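Spectinomycin phosphotransferase (Legionella pneumophila, PDB 3I1A) probably transfers a phosphate group from a nucleotide to spectinomycin, the kinase-like reaction by which aminoglycoside phosphotransferases confer antibiotic resistance. Local coordinates at residues Y292-D295 with L296-N300. Numbering follows the deposited sequence.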
ATOM      1  N   TYR A 292      -1.851  -5.853 -14.186  1.00 20.14           N
ATOM      2  CA  TYR A 292      -2.343  -4.977 -15.247  1.00 20.59           C
ATOM      3  C   TYR A 292      -2.247  -5.652 -16.609  1.00 20.05           C
ATOM      4  O   TYR A 292      -3.102  -5.449 -17.479  1.00 18.94           O
ATOM      5  CB  TYR A 292      -1.617  -3.633 -15.188  1.00 23.52           C
ATOM      6  CG  TYR A 292      -1.880  -2.932 -13.861  1.00 25.72           C
ATOM      7  CD1 TYR A 292      -1.107  -3.210 -12.734  1.00 29.17           C
ATOM      8  CD2 TYR A 292      -2.923  -2.027 -13.727  1.00 29.38           C
ATOM      9  CE1 TYR A 292      -1.368  -2.607 -11.510  1.00 31.41           C
ATOM     10  CE2 TYR A 292      -3.194  -1.410 -12.502  1.00 31.03           C
ATOM     11  CZ  TYR A 292      -2.412  -1.708 -11.404  1.00 32.13           C
ATOM     12  OH  TYR A 292      -2.678  -1.102 -10.200  1.00 35.96           O
ATOM     13  N   GLY A 293      -1.235  -6.493 -16.801  1.00 18.47           N
ATOM     14  CA  GLY A 293      -1.150  -7.203 -18.066  1.00 18.54           C
ATOM     15  C   GLY A 293      -2.356  -8.120 -18.261  1.00 17.48           C
ATOM     16  O   GLY A 293      -2.935  -8.208 -19.366  1.00 17.57           O
ATOM     17  N   GLN A 294      -2.767  -8.816 -17.203  1.00 17.24           N
ATOM     18  CA  GLN A 294      -3.920  -9.698 -17.331  1.00 16.42           C
ATOM     19  C   GLN A 294      -5.190  -8.890 -17.650  1.00 15.54           C
ATOM     20  O   GLN A 294      -6.072  -9.360 -18.397  1.00 14.28           O
ATOM     21  CB  GLN A 294      -4.151 -10.503 -16.053  1.00 18.72           C
ATOM     22  CG  GLN A 294      -5.221 -11.585 -16.232  1.00 20.05           C
ATOM     23  CD  GLN A 294      -4.837 -12.613 -17.291  1.00 23.75           C
ATOM     24  OE1 GLN A 294      -5.426 -12.663 -18.380  1.00 22.32           O
ATOM     25  NE2 GLN A 294      -3.833 -13.425 -16.985  1.00 21.29           N
ATOM     26  N   ASP A 295      -5.288  -7.685 -17.084  1.00 15.99           N
ATOM     27  CA  ASP A 295      -6.452  -6.843 -17.350  1.00 16.71           C
ATOM     28  C   ASP A 295      -6.517  -6.462 -18.830  1.00 16.08           C
ATOM     29  O   ASP A 295      -7.611  -6.214 -19.362  1.00 16.51           O
ATOM     30  CB  ASP A 295      -6.408  -5.578 -16.482  1.00 20.00           C
ATOM     31  CG  ASP A 295      -7.755  -4.901 -16.364  1.00 23.12           C
ATOM     32  OD1 ASP A 295      -8.787  -5.613 -16.257  1.00 23.88           O
ATOM     33  OD2 ASP A 295      -7.788  -3.649 -16.357  1.00 26.36           O
ATOM     34  N   LEU A 296      -5.363  -6.398 -19.496  1.00 15.46           N
ATOM     35  CA  LEU A 296      -5.340  -6.062 -20.916  1.00 16.03           C
ATOM     36  C   LEU A 296      -5.537  -7.286 -21.811  1.00 17.13           C
ATOM     37  O   LEU A 296      -6.086  -7.164 -22.904  1.00 16.86           O
ATOM     38  CB  LEU A 296      -4.025  -5.358 -21.303  1.00 17.88           C
ATOM     39  CG  LEU A 296      -3.985  -3.824 -21.198  1.00 21.06           C
ATOM     40  CD1 LEU A 296      -5.024  -3.177 -22.164  1.00 18.55           C
ATOM     41  CD2 LEU A 296      -4.239  -3.417 -19.763  1.00 22.89           C
ATOM     42  N   LEU A 297      -5.091  -8.465 -21.369  1.00 16.73           N
ATOM     43  CA  LEU A 297      -5.267  -9.680 -22.165  1.00 18.53           C
ATOM     44  C   LEU A 297      -6.693 -10.199 -22.018  1.00 21.92           C
ATOM     45  O   LEU A 297      -7.160 -10.984 -22.853  1.00 21.43           O
ATOM     46  CB  LEU A 297      -4.282 -10.765 -21.713  1.00 17.61           C
ATOM     47  CG  LEU A 297      -2.816 -10.438 -22.010  1.00 16.67           C
ATOM     48  CD1 LEU A 297      -1.908 -11.450 -21.287  1.00 17.00           C
ATOM     49  CD2 LEU A 297      -2.574 -10.523 -23.502  1.00 17.92           C
ATOM     50  N   SER A 298      -7.370  -9.772 -20.945  1.00 21.38           N
ATOM     51  CA  SER A 298      -8.758 -10.168 -20.678  1.00 24.27           C
ATOM     52  C   SER A 298      -9.719  -8.990 -20.848  1.00 24.99           C
ATOM     53  O   SER A 298      -9.299  -7.855 -21.108  1.00 24.40           O
ATOM     54  CB  SER A 298      -8.897 -10.705 -19.257  1.00 24.26           C
ATOM     55  OG  SER A 298      -8.015 -11.786 -19.064  1.00 26.18           O
ATOM     56  N   ARG A 299     -11.010  -9.277 -20.700  1.00 27.49           N
ATOM     57  CA  ARG A 299     -12.061  -8.280 -20.834  1.00 30.25           C
ATOM     58  C   ARG A 299     -12.884  -8.386 -19.570  1.00 31.37           C
ATOM     59  O   ARG A 299     -14.115  -8.460 -19.609  1.00 34.65           O
ATOM     60  CB  ARG A 299     -12.924  -8.574 -22.069  1.00 30.78           C
ATOM     61  CG  ARG A 299     -12.102  -8.836 -23.330  1.00 34.26           C
ATOM     62  CD  ARG A 299     -11.957  -7.607 -24.199  1.00 36.66           C
ATOM     63  NE  ARG A 299     -13.091  -7.464 -25.111  1.00 40.44           N
ATOM     64  CZ  ARG A 299     -13.242  -8.156 -26.239  1.00 41.21           C
ATOM     65  NH1 ARG A 299     -12.328  -9.045 -26.613  1.00 41.97           N
ATOM     66  NH2 ARG A 299     -14.316  -7.961 -26.998  1.00 41.84           N
ATOM     67  N   ASN A 300     -12.178  -8.405 -18.445  1.00 31.73           N
ATOM     68  CA  ASN A 300     -12.787  -8.499 -17.128  1.00 31.93           C
ATOM     69  C   ASN A 300     -13.382  -7.179 -16.640  1.00 29.58           C
ATOM     70  O   ASN A 300     -14.345  -7.189 -15.877  1.00 28.29           O
ATOM     71  CB  ASN A 300     -11.756  -8.991 -16.103  1.00 34.10           C
ATOM     72  CG  ASN A 300     -11.286 -10.405 -16.383  1.00 36.70           C
ATOM     73  OD1 ASN A 300     -12.034 -11.225 -16.932  1.00 39.61           O
ATOM     74  ND2 ASN A 300     -10.046 -10.706 -15.997  1.00 38.31           N
TER
HETATM   75  O   HOH W   1      -9.998  -6.759 -18.125  1.00 20.75           O
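Gln294 and Ser298 meet where helix 274-297 runs out, a worked example of side chains finishing the last turn of a helix. With CG anti to the backbone N (chi1 -171°) and a bend at chi2 (61°), Gln294 turns the OE1 side of its amide towards Ser298, with NE2 facing away, and OE1 comes 2.8 Å from Ser298 OG. The same hydroxyl lies 3.2 Å from Gln294 O; both contacts are weak, and which acceptor its one proton favours is not settled. Gln294 O also takes Ser298 N at 2.9 Å, the closing i to i+4 bond, though a bent one (135° at the hydrogen); Ser298 itself has already left helical geometry. The Gln294 side chain crosses that of Leu297 at about a right angle, OE1 standing 4.0 Å from Leu297 CB.

Beside Asp295 a water lies 2.5 Å from OD1 and 2.7 Å from the backbone O, with more acceptors nearby than protons to give, and accepts a weak bond from Asn300 N. Asp295 OD2 bonds Ser309 OG and Gln301 NE2. The chemistry thus implies that the carbonyls of Asp295 and Leu296, past the last i to i+4 bond, take side-chain donors, Arg306 for both and Thr171 for Leu296, tying this terminus to helix 303-315.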